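Local coordinates for platelet aggregation factor Sm-hPAF (Streptococcus mitis, PDB 4GWI), which binds fucosylated Lewis glycans through its F-type lectin domain, the part present here, and as a whole toxin probably forms pores in cholesterol-containing host membranes, at residues R31-V37 / L138-E142. The protein carries 2 engineered substitutions. Residues are numbered along the deposited sequence; the frame is centred on the assembly and turned at random.
Sequences RAVDGNV and LAEVE. With CA (calcium ion), chain F.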
ATOM      1  N   ARG A  31      -0.496  -2.330  10.510  1.00 15.31           N
ATOM      2  CA  ARG A  31      -1.308  -3.541  10.133  1.00 14.94           C
ATOM      3  C   ARG A  31      -1.162  -3.950   8.703  1.00 15.48           C
ATOM      4  O   ARG A  31      -1.504  -5.090   8.292  1.00 15.95           O
ATOM      5  CB  ARG A  31      -2.768  -3.256  10.443  1.00 15.35           C
ATOM      6  CG  ARG A  31      -3.005  -3.184  11.949  1.00 15.90           C
ATOM      7  CD  ARG A  31      -4.465  -2.761  12.162  1.00 15.46           C
ATOM      8  NE  ARG A  31      -4.687  -2.738  13.650  1.00 16.13           N
ATOM      9  CZ  ARG A  31      -5.933  -2.640  14.154  1.00 16.62           C
ATOM     10  NH1 ARG A  31      -6.101  -2.713  15.522  1.00 16.54           N
ATOM     11  NH2 ARG A  31      -7.013  -2.460  13.364  1.00 16.65           N
ATOM     12  N   ALA A  32      -0.668  -3.059   7.800  1.00 15.06           N
ATOM     13  CA  ALA A  32      -0.516  -3.466   6.405  1.00 15.73           C
ATOM     14  C   ALA A  32       0.847  -4.113   6.127  1.00 15.19           C
ATOM     15  O   ALA A  32       1.059  -4.562   5.015  1.00 17.12           O
ATOM     16  CB  ALA A  32      -0.696  -2.182   5.452  1.00 17.07           C
ATOM     17  N   VAL A  33       1.687  -4.170   7.170  1.00 14.44           N
ATOM     18  CA  VAL A  33       2.974  -4.899   6.994  1.00 16.11           C
ATOM     19  C   VAL A  33       3.196  -5.924   8.129  1.00 17.80           C
ATOM     20  O   VAL A  33       4.330  -6.312   8.457  1.00 18.32           O
ATOM     21  CB  VAL A  33       4.203  -3.919   6.863  1.00 17.17           C
ATOM     22  CG1 VAL A  33       4.055  -3.170   5.509  1.00 16.84           C
ATOM     23  CG2 VAL A  33       4.281  -3.000   8.087  1.00 19.40           C
ATOM     24  N   ASP A  34       2.069  -6.454   8.618  1.00 16.36           N
ATOM     25  CA  ASP A  34       2.193  -7.392   9.736  1.00 16.10           C
ATOM     26  C   ASP A  34       2.199  -8.836   9.266  1.00 17.53           C
ATOM     27  O   ASP A  34       2.161  -9.732  10.188  1.00 20.30           O
ATOM     28  CB  ASP A  34       1.044  -7.147  10.768  1.00 16.51           C
ATOM     29  CG  ASP A  34      -0.332  -7.454  10.199  1.00 17.62           C
ATOM     30  OD1 ASP A  34      -0.528  -7.779   9.048  1.00 17.82           O
ATOM     31  OD2 ASP A  34      -1.294  -7.364  11.047  1.00 20.46           O
ATOM     32  N   GLY A  35       2.232  -9.132   7.975  1.00 16.42           N
ATOM     33  CA  GLY A  35       2.332 -10.507   7.506  1.00 18.39           C
ATOM     34  C   GLY A  35       1.031 -11.208   7.563  1.00 19.77           C
ATOM     35  O   GLY A  35       1.005 -12.485   7.475  1.00 22.59           O
ATOM     36  N   ASN A  36      -0.102 -10.491   7.552  1.00 17.93           N
ATOM     37  CA  ASN A  36      -1.429 -11.105   7.587  1.00 17.05           C
ATOM     38  C   ASN A  36      -2.320 -10.418   6.605  1.00 17.77           C
ATOM     39  O   ASN A  36      -2.643  -9.176   6.806  1.00 17.72           O
ATOM     40  CB  ASN A  36      -1.954 -10.920   9.029  1.00 17.69           C
ATOM     41  CG  ASN A  36      -3.294 -11.641   9.228  1.00 17.56           C
ATOM     42  OD1 ASN A  36      -3.929 -12.081   8.279  1.00 18.43           O
ATOM     43  ND2 ASN A  36      -3.723 -11.670  10.530  1.00 20.32           N
ATOM     44  N   VAL A  37      -2.726 -11.079   5.532  1.00 17.00           N
ATOM     45  CA  VAL A  37      -3.585 -10.476   4.504  1.00 16.35           C
ATOM     46  C   VAL A  37      -5.101 -10.515   4.797  1.00 17.38           C
ATOM     47  O   VAL A  37      -5.896 -10.120   3.967  1.00 19.54           O
ATOM     48  CB  VAL A  37      -3.325 -11.052   3.103  1.00 17.56           C
ATOM     49  CG1 VAL A  37      -1.835 -10.905   2.766  1.00 20.12           C
ATOM     50  CG2 VAL A  37      -3.760 -12.590   3.051  1.00 18.89           C
ATOM     51  N   LEU A 138      -5.988  -0.586   4.087  1.00 15.93           N
ATOM     52  CA  LEU A 138      -5.312  -1.656   3.341  1.00 16.20           C
ATOM     53  C   LEU A 138      -5.151  -2.861   4.272  1.00 16.63           C
ATOM     54  O   LEU A 138      -4.731  -2.695   5.465  1.00 17.03           O
ATOM     55  CB  LEU A 138      -3.884  -1.154   2.966  1.00 17.28           C
ATOM     56  CG  LEU A 138      -3.978  -0.009   1.978  1.00 17.00           C
ATOM     57  CD1 LEU A 138      -2.633   0.790   2.047  1.00 18.93           C
ATOM     58  CD2 LEU A 138      -4.141  -0.582   0.569  1.00 19.47           C
ATOM     59  N   ALA A 139      -5.493  -4.067   3.761  1.00 16.32           N
ATOM     60  CA  ALA A 139      -5.219  -5.199   4.637  1.00 16.85           C
ATOM     61  C   ALA A 139      -3.745  -5.588   4.664  1.00 16.50           C
ATOM     62  O   ALA A 139      -3.236  -6.103   5.595  1.00 17.23           O
ATOM     63  CB  ALA A 139      -6.022  -6.396   4.035  1.00 15.76           C
ATOM     64  N   GLU A 140      -3.037  -5.327   3.543  1.00 15.81           N
ATOM     65  CA  GLU A 140      -1.579  -5.651   3.507  1.00 15.47           C
ATOM     66  C   GLU A 140      -1.023  -4.993   2.231  1.00 16.43           C
ATOM     67  O   GLU A 140      -1.733  -4.859   1.233  1.00 17.05           O
ATOM     68  CB  GLU A 140      -1.408  -7.216   3.373  1.00 16.77           C
ATOM     69  CG  GLU A 140       0.042  -7.625   3.739  1.00 17.60           C
ATOM     70  CD  GLU A 140       0.380  -7.649   5.241  1.00 18.45           C
ATOM     71  OE1 GLU A 140      -0.397  -7.258   6.138  1.00 18.36           O
ATOM     72  OE2 GLU A 140       1.554  -7.987   5.545  1.00 18.49           O
ATOM     73  N   VAL A 141       0.256  -4.576   2.371  1.00 16.03           N
ATOM     74  CA  VAL A 141       1.013  -4.192   1.146  1.00 15.38           C
ATOM     75  C   VAL A 141       2.304  -5.013   1.206  1.00 14.96           C
ATOM     76  O   VAL A 141       3.035  -5.025   2.232  1.00 18.76           O
ATOM     77  CB  VAL A 141       1.375  -2.687   1.276  1.00 15.72           C
ATOM     78  CG1 VAL A 141       2.287  -2.315   0.083  1.00 19.88           C
ATOM     79  CG2 VAL A 141       0.110  -1.822   1.198  1.00 17.34           C
ATOM     80  N   GLU A 142       2.522  -5.740   0.127  1.00 15.90           N
ATOM     81  CA  GLU A 142       3.754  -6.594   0.046  1.00 17.10           C
ATOM     82  C   GLU A 142       4.624  -6.037  -1.073  1.00 16.77           C
ATOM     83  O   GLU A 142       4.090  -5.493  -2.074  1.00 18.50           O
ATOM     84  CB  GLU A 142       3.361  -8.047  -0.335  1.00 18.67           C
ATOM     85  CG  GLU A 142       2.552  -8.668   0.832  1.00 20.30           C
ATOM     86  CD  GLU A 142       2.060 -10.062   0.445  1.00 25.58           C
ATOM     87  OE1 GLU A 142       2.015 -10.460  -0.751  1.00 24.77           O
ATOM     88  OE2 GLU A 142       1.656 -10.771   1.437  1.00 25.35           O
TER
HETATM   89 CA    CA F 204      -2.359  -7.030   7.555  1.00 17.05          CA
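Glu140 folds its carboxylate back over the turn at 34-36 and divides its two oxygens between backbone and metal. Glu140 OE2 accepts a hydrogen bond from Gly35 N (2.8 Å), while Glu140 OE1 lies 2.4 Å from the calcium ion. Around that ion both segments contribute ligands: from 31-37 come Arg31 O at 2.2 Å, Asn36 O at 2.3 Å and Asp34 OD1 at 2.5 Å, and from 138-142 Ala139 O at 2.3 Å joins Glu140 OE1. Ser45 completes the seven ligands with its O and OG. The shared cation explains why oxygens such as Asp34 OD1 and Glu140 OE1 can sit 3.0 Å apart without a proton between them. Gly35, with its positive phi, lets the loop reverse, and Asn36 N makes a weak bond to Asp34 OD1 (3.1 Å) within that curl.

Beside the metal, Val141 N donates to Ala32 O (2.8 Å, nearly straight), joining the 3-10 segment at 31-32 to the strand. The methyl of Ala32 packs on Leu138 (CB to CB 4.2 Å) and on Val141 CG2 (4.3 Å from Ala32 CB), a small apolar patch that Trp57 of strand 56-61 closes. On another flank Val37 CG1 rests 3.8 Å from Glu140 CB, next to Tyr73. Ala139 and Glu140 both face Tyr73 in a classic beta bulge, and both ligate the ion, Ala139 through its carbonyl and Glu140 through its carboxylate. A calcium held largely by main-chain oxygens and tying a loop to a late strand of the beta-sandwich is characteristic of the F-type lectin fold.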